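Local coordinates for periplasmic sugar-binding domain protein (Pseudomonas fluorescens Pf-5, PDB 3H75), which probably binds a sugar in the periplasm, as a two-domain member of the bacterial solute-binding protein 2 family, at residues T17-V20 and S21-Q24; A220-A223 and A224-G228; A192-Q195 and A196-L199; K155-P158 and A159-L162. All coordinates share one frame; numbering follows the deposited sequence.

Contact 1: T17-V20 and S21-Q24; sequences TFWV and SYSQ. With SO4 (sulfate ion), chain B.
W19 turns the edge of its six-membered ring onto the face of Y22, one helical turn along the same helix. CZ3 of W19 stands 3.5 Å above the middle of the Y22 ring, and the planes meet at 54°, an edge-to-face pair with centroids 4.7 Å apart. Y22 reaches this place with CG anti to the backbone N (chi1 -166°), which lays it alongside W19. On the flank F18 CZ approaches Y22 CD1 at 3.8 Å, and F18 CE2 lies over the centre of one face of the indole, so the three rings form an aromatic cluster. The pyrrole edge of W19 is turned away from Y22: NE1 donates a hydrogen bond of 3.0 Å to sulfate O2, near the indole plane; R44 NH2 hydrogen-bonds the same ion. The sulfate probably came from the crystallisation liquor. W19 O accepts from S23 N, and also from N10 ND2 at the end of strand 5-10. The cluster occupies the first turns of helix 17-33, in the crossover between parallel strands 5-10 and 36-41. F18 stacks on H262, Y22 hydrogen-bonds N93 through OH and packs on V92 of strand 88-93, and V20 touches Y41 of strand 36-41.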
ATOM      1  N   THR A  17       0.568 -11.138   4.307  1.00  6.75           N
ATOM      2  CA  THR A  17       0.479 -11.176   2.854  1.00  7.12           C
ATOM      3  C   THR A  17       0.984  -9.961   2.084  1.00  6.23           C
ATOM      4  O   THR A  17       1.839 -10.098   1.204  1.00  6.21           O
ATOM      5  CB  THR A  17      -0.953 -11.496   2.409  1.00  7.36           C
ATOM      6  OG1 THR A  17      -1.387 -12.697   3.064  1.00 10.10           O
ATOM      7  CG2 THR A  17      -1.003 -11.713   0.905  1.00 10.32           C
ATOM      8  N   PHE A  18       0.471  -8.776   2.395  1.00  6.24           N
ATOM      9  CA  PHE A  18       0.904  -7.594   1.669  1.00  6.23           C
ATOM     10  C   PHE A  18       2.388  -7.321   1.792  1.00  7.16           C
ATOM     11  O   PHE A  18       3.073  -7.104   0.792  1.00  6.46           O
ATOM     12  CB  PHE A  18       0.165  -6.338   2.136  1.00  7.28           C
ATOM     13  CG  PHE A  18       0.733  -5.071   1.553  1.00  7.05           C
ATOM     14  CD1 PHE A  18       0.485  -4.731   0.228  1.00  8.31           C
ATOM     15  CD2 PHE A  18       1.600  -4.274   2.301  1.00  6.52           C
ATOM     16  CE1 PHE A  18       1.101  -3.623  -0.351  1.00  7.31           C
ATOM     17  CE2 PHE A  18       2.223  -3.162   1.734  1.00  6.51           C
ATOM     18  CZ  PHE A  18       1.977  -2.833   0.404  1.00  7.76           C
ATOM     19  N   TRP A  19       2.884  -7.312   3.025  1.00  7.50           N
ATOM     20  CA  TRP A  19       4.282  -7.012   3.242  1.00  7.43           C
ATOM     21  C   TRP A  19       5.229  -8.080   2.719  1.00  7.14           C
ATOM     22  O   TRP A  19       6.364  -7.775   2.357  1.00  7.36           O
ATOM     23  CB  TRP A  19       4.517  -6.675   4.718  1.00  6.48           C
ATOM     24  CG  TRP A  19       4.117  -5.247   4.989  1.00  6.65           C
ATOM     25  CD1 TRP A  19       3.099  -4.803   5.793  1.00  7.08           C
ATOM     26  CD2 TRP A  19       4.703  -4.080   4.403  1.00  6.61           C
ATOM     27  NE1 TRP A  19       3.019  -3.428   5.733  1.00  7.88           N
ATOM     28  CE2 TRP A  19       3.991  -2.962   4.887  1.00  6.01           C
ATOM     29  CE3 TRP A  19       5.763  -3.872   3.510  1.00  6.81           C
ATOM     30  CZ2 TRP A  19       4.307  -1.650   4.505  1.00  8.17           C
ATOM     31  CZ3 TRP A  19       6.076  -2.570   3.131  1.00  7.79           C
ATOM     32  CH2 TRP A  19       5.349  -1.477   3.630  1.00  8.52           C
ATOM     33  N   VAL A  20       4.763  -9.324   2.645  1.00  8.07           N
ATOM     34  CA  VAL A  20       5.592 -10.385   2.092  1.00  9.47           C
ATOM     35  C   VAL A  20       5.649 -10.176   0.573  1.00  8.53           C
ATOM     36  O   VAL A  20       6.698 -10.341  -0.048  1.00  8.71           O
ATOM     37  CB  VAL A  20       5.016 -11.779   2.412  1.00  9.61           C
ATOM     38  CG1 VAL A  20       5.747 -12.848   1.600  1.00 10.37           C
ATOM     39  CG2 VAL A  20       5.158 -12.064   3.906  1.00 11.13           C
ATOM     40  N   SER A  21       4.522  -9.794  -0.027  1.00  8.27           N
ATOM     41  CA  SER A  21       4.495  -9.550  -1.464  1.00  8.67           C
ATOM     42  C   SER A  21       5.393  -8.369  -1.826  1.00  9.12           C
ATOM     43  O   SER A  21       6.047  -8.365  -2.870  1.00  8.19           O
ATOM     44  CB  SER A  21       3.061  -9.286  -1.932  1.00  8.59           C
ATOM     45  OG  SER A  21       2.297 -10.477  -1.846  1.00  9.30           O
ATOM     46  N   TYR A  22       5.422  -7.371  -0.948  1.00  7.93           N
ATOM     47  CA  TYR A  22       6.244  -6.181  -1.143  1.00  6.50           C
ATOM     48  C   TYR A  22       7.705  -6.644  -1.140  1.00  7.61           C
ATOM     49  O   TYR A  22       8.493  -6.253  -2.001  1.00  7.00           O
ATOM     50  CB  TYR A  22       5.986  -5.206   0.008  1.00  7.33           C
ATOM     51  CG  TYR A  22       6.497  -3.793  -0.181  1.00  7.20           C
ATOM     52  CD1 TYR A  22       5.638  -2.765  -0.572  1.00  8.83           C
ATOM     53  CD2 TYR A  22       7.822  -3.465   0.111  1.00  7.94           C
ATOM     54  CE1 TYR A  22       6.078  -1.443  -0.655  1.00  9.33           C
ATOM     55  CE2 TYR A  22       8.274  -2.147   0.027  1.00  7.62           C
ATOM     56  CZ  TYR A  22       7.397  -1.141  -0.347  1.00 10.97           C
ATOM     57  OH  TYR A  22       7.816   0.167  -0.361  1.00 10.66           O
ATOM     58  N   SER A  23       8.050  -7.487  -0.169  1.00  7.17           N
ATOM     59  CA  SER A  23       9.404  -8.019  -0.051  1.00  8.18           C
ATOM     60  C   SER A  23       9.807  -8.876  -1.245  1.00  9.21           C
ATOM     61  O   SER A  23      10.906  -8.729  -1.781  1.00  9.74           O
ATOM     62  CB  SER A  23       9.538  -8.858   1.224  1.00  8.70           C
ATOM     63  OG  SER A  23       9.465  -8.046   2.378  1.00  7.96           O
ATOM     64  N   GLN A  24       8.917  -9.771  -1.664  1.00  9.04           N
ATOM     65  CA  GLN A  24       9.218 -10.651  -2.783  1.00  9.88           C
ATOM     66  C   GLN A  24       9.462  -9.877  -4.070  1.00  9.14           C
ATOM     67  O   GLN A  24      10.336 -10.246  -4.862  1.00  9.51           O
ATOM     68  CB  GLN A  24       8.090 -11.667  -2.989  1.00 11.33           C
ATOM     69  CG  GLN A  24       7.885 -12.592  -1.798  1.00 17.50           C
ATOM     70  CD  GLN A  24       9.148 -13.341  -1.415  1.00 23.51           C
ATOM     71  OE1 GLN A  24       9.653 -14.159  -2.182  1.00 26.27           O
ATOM     72  NE2 GLN A  24       9.669 -13.061  -0.222  1.00 25.90           N
TER
HETATM   73  S   SO4 B 400       1.449   0.075   7.188  1.00 13.24           S
HETATM   74  O1  SO4 B 400       0.674   1.080   6.430  1.00 12.62           O
HETATM   75  O2  SO4 B 400       1.180  -1.257   6.628  1.00 10.26           O
HETATM   76  O3  SO4 B 400       2.876   0.400   7.048  1.00 11.85           O
HETATM   77  O4  SO4 B 400       1.045   0.118   8.610  1.00 11.55           O

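Contact 2: A220-A223 and A224-G228; sequences AMQA and ARELG
This is a local contact along the last turns of helix 214-226, in the beta-alpha-beta unit between strands 206-211 and 236-240, and it ends in a Schellman motif. The i to i+4 bonds run from A224 N to A220 O, R225 N to M221 O and E226 N to Q222 O. The last of the series, L227 N to A223 O, is stretched to 3.3 Å and weak. L227 N bonds A224 O more closely, at 3.0 Å, and G228, with positive phi (98°), closes the turn through its N on R225 O. One side of the helix is buried: A220 and A223 pack on A196 of helix 189-202, while selenomethionine M221 lies against F237 of strand 236-240. On the outer side R225 bends back at chi3 (-63°), and its guanidinium folds over the preceding turn. One guanidinium face covers Q222 CA, which stands 3.4 Å from its plane, and R225 NH2 lies 3.5 Å from Q222 CG, with the amide and guanidinium planes 30° apart. Q222 carries its extended chain toward E226, whose OE1 is held more firmly by Y193 OH of the adjoining helix. Between Q222 and E226 the link is slight: NE2 donates a weak hydrogen bond of 3.4 Å to OE2.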
ATOM      1  N   ALA A 220     -14.975  -8.424   7.257  1.00  9.47           N
ATOM      2  CA  ALA A 220     -16.315  -7.850   7.315  1.00  9.25           C
ATOM      3  C   ALA A 220     -17.277  -8.642   6.441  1.00 11.06           C
ATOM      4  O   ALA A 220     -18.458  -8.767   6.760  1.00 11.75           O
ATOM      5  CB  ALA A 220     -16.283  -6.384   6.871  1.00  9.47           C
HETATM    6  N   MSE A 221     -16.772  -9.169   5.332  1.00  9.27           N
HETATM    7  CA  MSE A 221     -17.598  -9.951   4.423  1.00 10.49           C
HETATM    8  C   MSE A 221     -18.091 -11.235   5.077  1.00 12.11           C
HETATM    9  O   MSE A 221     -19.220 -11.658   4.840  1.00 12.78           O
HETATM   10  CB  MSE A 221     -16.819 -10.272   3.149  1.00 11.51           C
HETATM   11  CG  MSE A 221     -16.749  -9.098   2.179  1.00 11.64           C
HETATM   12 SE   MSE A 221     -15.403  -9.312   0.809  1.00 19.09          SE
HETATM   13  CE  MSE A 221     -16.203 -10.767  -0.197  1.00 15.23           C
ATOM     14  N   GLN A 222     -17.251 -11.849   5.901  1.00 13.26           N
ATOM     15  CA  GLN A 222     -17.656 -13.076   6.578  1.00 14.79           C
ATOM     16  C   GLN A 222     -18.765 -12.755   7.570  1.00 14.46           C
ATOM     17  O   GLN A 222     -19.758 -13.475   7.656  1.00 14.40           O
ATOM     18  CB  GLN A 222     -16.478 -13.711   7.317  1.00 14.63           C
ATOM     19  CG  GLN A 222     -16.783 -15.117   7.819  1.00 18.99           C
ATOM     20  CD  GLN A 222     -15.583 -15.788   8.450  1.00 20.60           C
ATOM     21  OE1 GLN A 222     -14.459 -15.650   7.969  1.00 21.17           O
ATOM     22  NE2 GLN A 222     -15.816 -16.535   9.525  1.00 22.62           N
ATOM     23  N   ALA A 223     -18.594 -11.670   8.319  1.00 15.25           N
ATOM     24  CA  ALA A 223     -19.601 -11.262   9.291  1.00 15.65           C
ATOM     25  C   ALA A 223     -20.912 -11.008   8.545  1.00 16.18           C
ATOM     26  O   ALA A 223     -21.994 -11.355   9.019  1.00 15.91           O
ATOM     27  CB  ALA A 223     -19.149 -10.000  10.019  1.00 15.18           C
ATOM     28  N   ALA A 224     -20.804 -10.409   7.364  1.00 15.10           N
ATOM     29  CA  ALA A 224     -21.972 -10.108   6.546  1.00 15.32           C
ATOM     30  C   ALA A 224     -22.716 -11.377   6.121  1.00 16.62           C
ATOM     31  O   ALA A 224     -23.943 -11.445   6.218  1.00 17.95           O
ATOM     32  CB  ALA A 224     -21.549  -9.309   5.313  1.00 14.74           C
ATOM     33  N   ARG A 225     -21.976 -12.376   5.646  1.00 18.55           N
ATOM     34  CA  ARG A 225     -22.593 -13.628   5.215  1.00 20.65           C
ATOM     35  C   ARG A 225     -23.344 -14.291   6.367  1.00 21.89           C
ATOM     36  O   ARG A 225     -24.428 -14.845   6.181  1.00 22.61           O
ATOM     37  CB  ARG A 225     -21.533 -14.597   4.672  1.00 20.63           C
ATOM     38  CG  ARG A 225     -20.915 -14.187   3.342  1.00 21.07           C
ATOM     39  CD  ARG A 225     -20.106 -15.331   2.731  1.00 21.62           C
ATOM     40  NE  ARG A 225     -18.971 -15.724   3.564  1.00 22.65           N
ATOM     41  CZ  ARG A 225     -17.791 -15.112   3.563  1.00 23.63           C
ATOM     42  NH1 ARG A 225     -17.580 -14.073   2.765  1.00 20.14           N
ATOM     43  NH2 ARG A 225     -16.822 -15.534   4.364  1.00 24.43           N
ATOM     44  N   GLU A 226     -22.756 -14.228   7.557  1.00 22.33           N
ATOM     45  CA  GLU A 226     -23.352 -14.818   8.748  1.00 24.48           C
ATOM     46  C   GLU A 226     -24.671 -14.165   9.150  1.00 24.59           C
ATOM     47  O   GLU A 226     -25.482 -14.773   9.848  1.00 26.00           O
ATOM     48  CB  GLU A 226     -22.361 -14.744   9.911  1.00 25.12           C
ATOM     49  CG  GLU A 226     -21.288 -15.819   9.869  1.00 28.64           C
ATOM     50  CD  GLU A 226     -20.123 -15.528  10.790  1.00 29.69           C
ATOM     51  OE1 GLU A 226     -20.334 -14.900  11.847  1.00 32.57           O
ATOM     52  OE2 GLU A 226     -18.993 -15.942  10.459  1.00 33.50           O
ATOM     53  N   LEU A 227     -24.882 -12.929   8.710  1.00 23.40           N
ATOM     54  CA  LEU A 227     -26.107 -12.207   9.036  1.00 23.56           C
ATOM     55  C   LEU A 227     -27.149 -12.330   7.933  1.00 23.92           C
ATOM     56  O   LEU A 227     -28.258 -11.808   8.055  1.00 24.88           O
ATOM     57  CB  LEU A 227     -25.798 -10.727   9.290  1.00 23.32           C
ATOM     58  CG  LEU A 227     -24.897 -10.430  10.494  1.00 24.16           C
ATOM     59  CD1 LEU A 227     -24.648  -8.934  10.591  1.00 26.13           C
ATOM     60  CD2 LEU A 227     -25.550 -10.946  11.769  1.00 26.84           C
ATOM     61  N   GLY A 228     -26.790 -13.023   6.858  1.00 22.06           N
ATOM     62  CA  GLY A 228     -27.714 -13.202   5.754  1.00 21.78           C
ATOM     63  C   GLY A 228     -27.509 -12.238   4.601  1.00 20.66           C
ATOM     64  O   GLY A 228     -28.208 -12.322   3.590  1.00 20.61           O
TER

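Contact 3: A192-Q195 and A196-L199; sequences AYRQ and AQQL
With CG of Y193 anti to its own N (chi1 167°) and CG of Q197 anti to its carbonyl carbon (chi1 -73°), the tyrosine ring and the glutamine amide come together one turn apart. The amide stacks over one face of the ring, planes 26° apart, with Q197 CD 3.8 Å from Y193 CZ. R194 bends at chi2 (-59°) and runs beside Q197, and R194 NH1 donates a 3.1 Å hydrogen bond to Q197 OE1. That oxygen lies 19° out of the guanidinium plane, so the approach is near the edge but tilted. A water donates to Q197 OE1 and to R194 O, both at 2.8 Å; two donors therefore hold the amide oxygen and help fix the amide's rotation. R194 O also receives a weak bond from Q198 NE2. All this lies along helix 189-202 of the domain with the mixed sheet, where A192 packs on M216 of helix 214-226 and L199 meets the sheet at L149 and F151 of strand 146-152 and V183 of strand 177-184. Q197 NE2 makes a weak bond to E226 OE1 of helix 214-226. L199 CG lies 3.2 Å from Q195 O of its own helix, which accepts the nearly straight bond from L199 N at 2.9 Å.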
ATOM      1  N   ALA A 192     -11.525  -6.773  12.315  1.00 14.71           N
ATOM      2  CA  ALA A 192     -12.569  -6.175  11.487  1.00 15.17           C
ATOM      3  C   ALA A 192     -13.784  -7.092  11.494  1.00 14.79           C
ATOM      4  O   ALA A 192     -14.926  -6.630  11.500  1.00 13.80           O
ATOM      5  CB  ALA A 192     -12.065  -5.982  10.060  1.00 13.93           C
ATOM      6  N   TYR A 193     -13.527  -8.397  11.487  1.00 15.77           N
ATOM      7  CA  TYR A 193     -14.593  -9.392  11.507  1.00 16.64           C
ATOM      8  C   TYR A 193     -15.449  -9.200  12.756  1.00 16.53           C
ATOM      9  O   TYR A 193     -16.677  -9.180  12.676  1.00 15.65           O
ATOM     10  CB  TYR A 193     -13.995 -10.804  11.505  1.00 16.87           C
ATOM     11  CG  TYR A 193     -14.982 -11.904  11.845  1.00 17.73           C
ATOM     12  CD1 TYR A 193     -16.042 -12.214  10.994  1.00 17.37           C
ATOM     13  CD2 TYR A 193     -14.846 -12.641  13.021  1.00 19.96           C
ATOM     14  CE1 TYR A 193     -16.943 -13.235  11.304  1.00 20.24           C
ATOM     15  CE2 TYR A 193     -15.738 -13.661  13.340  1.00 20.47           C
ATOM     16  CZ  TYR A 193     -16.781 -13.953  12.479  1.00 20.55           C
ATOM     17  OH  TYR A 193     -17.653 -14.970  12.793  1.00 21.83           O
ATOM     18  N   ARG A 194     -14.792  -9.058  13.903  1.00 16.65           N
ATOM     19  CA  ARG A 194     -15.496  -8.874  15.166  1.00 17.80           C
ATOM     20  C   ARG A 194     -16.267  -7.562  15.186  1.00 17.33           C
ATOM     21  O   ARG A 194     -17.412  -7.511  15.634  1.00 17.04           O
ATOM     22  CB  ARG A 194     -14.509  -8.921  16.336  1.00 20.00           C
ATOM     23  CG  ARG A 194     -13.871 -10.286  16.562  1.00 24.93           C
ATOM     24  CD  ARG A 194     -14.924 -11.352  16.823  1.00 28.83           C
ATOM     25  NE  ARG A 194     -14.332 -12.669  17.035  1.00 31.23           N
ATOM     26  CZ  ARG A 194     -15.037 -13.788  17.176  1.00 32.10           C
ATOM     27  NH1 ARG A 194     -16.363 -13.750  17.129  1.00 32.00           N
ATOM     28  NH2 ARG A 194     -14.417 -14.946  17.361  1.00 32.66           N
ATOM     29  N   GLN A 195     -15.639  -6.499  14.693  1.00 15.65           N
ATOM     30  CA  GLN A 195     -16.287  -5.196  14.653  1.00 15.94           C
ATOM     31  C   GLN A 195     -17.498  -5.226  13.720  1.00 15.11           C
ATOM     32  O   GLN A 195     -18.543  -4.648  14.033  1.00 14.55           O
ATOM     33  CB  GLN A 195     -15.288  -4.125  14.194  1.00 14.74           C
ATOM     34  CG  GLN A 195     -14.109  -3.924  15.145  1.00 15.16           C
ATOM     35  CD  GLN A 195     -13.023  -3.023  14.570  1.00 16.34           C
ATOM     36  OE1 GLN A 195     -12.559  -3.230  13.447  1.00 16.59           O
ATOM     37  NE2 GLN A 195     -12.604  -2.027  15.342  1.00 18.36           N
ATOM     38  N   ALA A 196     -17.357  -5.909  12.584  1.00 14.01           N
ATOM     39  CA  ALA A 196     -18.432  -6.010  11.600  1.00 15.19           C
ATOM     40  C   ALA A 196     -19.636  -6.774  12.132  1.00 16.14           C
ATOM     41  O   ALA A 196     -20.777  -6.436  11.823  1.00 16.15           O
ATOM     42  CB  ALA A 196     -17.920  -6.671  10.318  1.00 12.74           C
ATOM     43  N   GLN A 197     -19.388  -7.810  12.927  1.00 17.61           N
ATOM     44  CA  GLN A 197     -20.489  -8.585  13.487  1.00 19.11           C
ATOM     45  C   GLN A 197     -21.432  -7.662  14.243  1.00 19.18           C
ATOM     46  O   GLN A 197     -22.650  -7.792  14.157  1.00 20.84           O
ATOM     47  CB  GLN A 197     -19.973  -9.649  14.453  1.00 20.10           C
ATOM     48  CG  GLN A 197     -19.285 -10.833  13.806  1.00 21.66           C
ATOM     49  CD  GLN A 197     -18.888 -11.877  14.832  1.00 22.13           C
ATOM     50  OE1 GLN A 197     -18.115 -11.599  15.747  1.00 22.91           O
ATOM     51  NE2 GLN A 197     -19.423 -13.085  14.687  1.00 22.62           N
ATOM     52  N   GLN A 198     -20.852  -6.730  14.988  1.00 20.42           N
ATOM     53  CA  GLN A 198     -21.633  -5.789  15.776  1.00 21.47           C
ATOM     54  C   GLN A 198     -22.239  -4.682  14.918  1.00 20.27           C
ATOM     55  O   GLN A 198     -23.445  -4.437  14.966  1.00 18.84           O
ATOM     56  CB  GLN A 198     -20.753  -5.169  16.861  1.00 23.80           C
ATOM     57  CG  GLN A 198     -20.112  -6.184  17.793  1.00 29.85           C
ATOM     58  CD  GLN A 198     -19.151  -5.545  18.776  1.00 34.29           C
ATOM     59  OE1 GLN A 198     -19.535  -4.678  19.563  1.00 38.00           O
ATOM     60  NE2 GLN A 198     -17.893  -5.970  18.736  1.00 36.61           N
ATOM     61  N   LEU A 199     -21.395  -4.027  14.127  1.00 18.26           N
ATOM     62  CA  LEU A 199     -21.831  -2.924  13.274  1.00 18.00           C
ATOM     63  C   LEU A 199     -22.915  -3.262  12.249  1.00 17.75           C
ATOM     64  O   LEU A 199     -23.857  -2.488  12.064  1.00 17.61           O
ATOM     65  CB  LEU A 199     -20.616  -2.315  12.562  1.00 16.88           C
ATOM     66  CG  LEU A 199     -19.592  -1.636  13.478  1.00 16.66           C
ATOM     67  CD1 LEU A 199     -18.333  -1.298  12.697  1.00 17.36           C
ATOM     68  CD2 LEU A 199     -20.202  -0.381  14.095  1.00 17.16           C
TER
HETATM   69  O   HOH W   1     -18.365  -9.424  17.476  1.00 27.20           O

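Contact 4: K155-P158 and A159-L162; sequences KVTP and AAQL
T157 alone is extended (psi 145°), between the bent loop residues K155-V156 and the helix that starts at P158, with the first i to i+4 bond running from Q161 N to T157 O at 2.9 Å. The next, L162 N to P158 O, is 2.7 Å. At the start of this turn the T157 side chain doubles back: chi1 of 71° sets OG1 between the backbone N and the carbonyl carbon, where it accepts a weak bond of 3.4 Å from A160 N. The same hydroxyl has a stronger partner behind it, hydrogen-bonding L154 O, and it also lies against A160 CB. P158 follows directly as the first helical residue, its side chain touching S94. Q161 folds its extended chain back over the loop. Its CG lies 3.0 Å from T157 O and its OE1 3.6 Å from P158 CA, while NE2 donates to a water at 3.0 Å. That water makes a weak bond to K155 O, bridging the glutamine to the loop. T157 and A159 both touch W187, and A159 also lies close to a glycerol and to the same sulfate that W19 NE1 holds, both probably from the crystallisation liquor. This is an N-cap arrangement, with T157 OG1 accepting weakly from A160 N and proline following in the first turn, here after strand 146-152 of the alpha/beta domain.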
ATOM      1  N   LYS A 155      -4.715   3.801  12.985  1.00 15.32           N
ATOM      2  CA  LYS A 155      -4.989   5.234  12.983  1.00 16.89           C
ATOM      3  C   LYS A 155      -3.778   6.152  12.836  1.00 18.26           C
ATOM      4  O   LYS A 155      -3.836   7.143  12.107  1.00 18.30           O
ATOM      5  CB  LYS A 155      -5.762   5.624  14.247  1.00 18.26           C
ATOM      6  CG  LYS A 155      -6.265   7.066  14.230  1.00 20.81           C
ATOM      7  CD  LYS A 155      -7.070   7.401  15.478  1.00 23.23           C
ATOM      8  CE  LYS A 155      -7.592   8.831  15.422  1.00 24.71           C
ATOM      9  NZ  LYS A 155      -8.358   9.196  16.643  1.00 26.41           N
ATOM     10  N   VAL A 156      -2.684   5.829  13.516  1.00 19.08           N
ATOM     11  CA  VAL A 156      -1.493   6.675  13.465  1.00 20.95           C
ATOM     12  C   VAL A 156      -0.642   6.588  12.201  1.00 21.04           C
ATOM     13  O   VAL A 156       0.316   7.345  12.058  1.00 22.31           O
ATOM     14  CB  VAL A 156      -0.559   6.404  14.671  1.00 21.71           C
ATOM     15  CG1 VAL A 156      -1.313   6.611  15.974  1.00 23.47           C
ATOM     16  CG2 VAL A 156       0.003   4.994  14.589  1.00 23.07           C
ATOM     17  N   THR A 157      -0.986   5.690  11.282  1.00 18.97           N
ATOM     18  CA  THR A 157      -0.193   5.540  10.064  1.00 16.58           C
ATOM     19  C   THR A 157      -0.659   6.412   8.902  1.00 15.58           C
ATOM     20  O   THR A 157      -1.854   6.662   8.733  1.00 13.80           O
ATOM     21  CB  THR A 157      -0.177   4.073   9.581  1.00 18.43           C
ATOM     22  OG1 THR A 157      -1.470   3.719   9.070  1.00 17.25           O
ATOM     23  CG2 THR A 157       0.178   3.143  10.729  1.00 18.57           C
ATOM     24  N   PRO A 158       0.290   6.893   8.087  1.00 13.91           N
ATOM     25  CA  PRO A 158      -0.054   7.734   6.937  1.00 14.28           C
ATOM     26  C   PRO A 158      -0.923   7.008   5.904  1.00 13.04           C
ATOM     27  O   PRO A 158      -1.773   7.625   5.269  1.00 12.10           O
ATOM     28  CB  PRO A 158       1.313   8.158   6.389  1.00 16.64           C
ATOM     29  CG  PRO A 158       2.265   7.113   6.931  1.00 18.66           C
ATOM     30  CD  PRO A 158       1.744   6.879   8.310  1.00 14.63           C
ATOM     31  N   ALA A 159      -0.722   5.703   5.737  1.00 11.28           N
ATOM     32  CA  ALA A 159      -1.528   4.954   4.776  1.00  9.76           C
ATOM     33  C   ALA A 159      -2.996   5.053   5.171  1.00 11.34           C
ATOM     34  O   ALA A 159      -3.872   5.261   4.326  1.00 10.02           O
ATOM     35  CB  ALA A 159      -1.097   3.493   4.742  1.00 10.99           C
ATOM     36  N   ALA A 160      -3.265   4.903   6.463  1.00 10.01           N
ATOM     37  CA  ALA A 160      -4.629   4.987   6.958  1.00  9.93           C
ATOM     38  C   ALA A 160      -5.136   6.422   6.843  1.00 10.30           C
ATOM     39  O   ALA A 160      -6.242   6.660   6.355  1.00 10.60           O
ATOM     40  CB  ALA A 160      -4.695   4.527   8.412  1.00 11.47           C
ATOM     41  N   GLN A 161      -4.326   7.378   7.293  1.00  9.82           N
ATOM     42  CA  GLN A 161      -4.717   8.786   7.243  1.00  9.43           C
ATOM     43  C   GLN A 161      -5.020   9.262   5.826  1.00  8.88           C
ATOM     44  O   GLN A 161      -6.036   9.924   5.589  1.00  8.77           O
ATOM     45  CB  GLN A 161      -3.617   9.663   7.842  1.00 10.31           C
ATOM     46  CG  GLN A 161      -3.246   9.310   9.267  1.00 15.94           C
ATOM     47  CD  GLN A 161      -2.120  10.176   9.788  1.00 18.06           C
ATOM     48  OE1 GLN A 161      -1.132  10.403   9.094  1.00 18.22           O
ATOM     49  NE2 GLN A 161      -2.256  10.654  11.020  1.00 24.13           N
ATOM     50  N   LEU A 162      -4.134   8.938   4.887  1.00  8.32           N
ATOM     51  CA  LEU A 162      -4.309   9.352   3.501  1.00  8.40           C
ATOM     52  C   LEU A 162      -5.517   8.698   2.843  1.00  7.99           C
ATOM     53  O   LEU A 162      -6.267   9.356   2.122  1.00  6.53           O
ATOM     54  CB  LEU A 162      -3.047   9.048   2.694  1.00  9.93           C
ATOM     55  CG  LEU A 162      -1.841   9.930   3.032  1.00 11.60           C
ATOM     56  CD1 LEU A 162      -0.602   9.415   2.301  1.00 13.15           C
ATOM     57  CD2 LEU A 162      -2.145  11.372   2.646  1.00 14.95           C
TER
HETATM   58  O   HOH W   2      -4.280  10.307  13.207  1.00 29.98           O

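Overall arrangement
Along the chain the order is contact 1, contact 4, contact 3, contact 2. Contact 1 belongs to the domain built on the parallel sheet, the other three to the domain with the mixed sheet, which fits the two-domain architecture of periplasmic binding proteins. Contacts 2 and 3, with centres about 9 Å apart, touch directly: helices 189-202 and 214-226 pack side by side. Contacts 1 and 4 face each other across the cleft between the domains, nearest atoms about 7 Å apart, with one sulfate touching W19 and A159; in this family the ligand site lies in that cleft, so both probably border it. Contact 2 lies about 27 Å from contact 1, centre to centre.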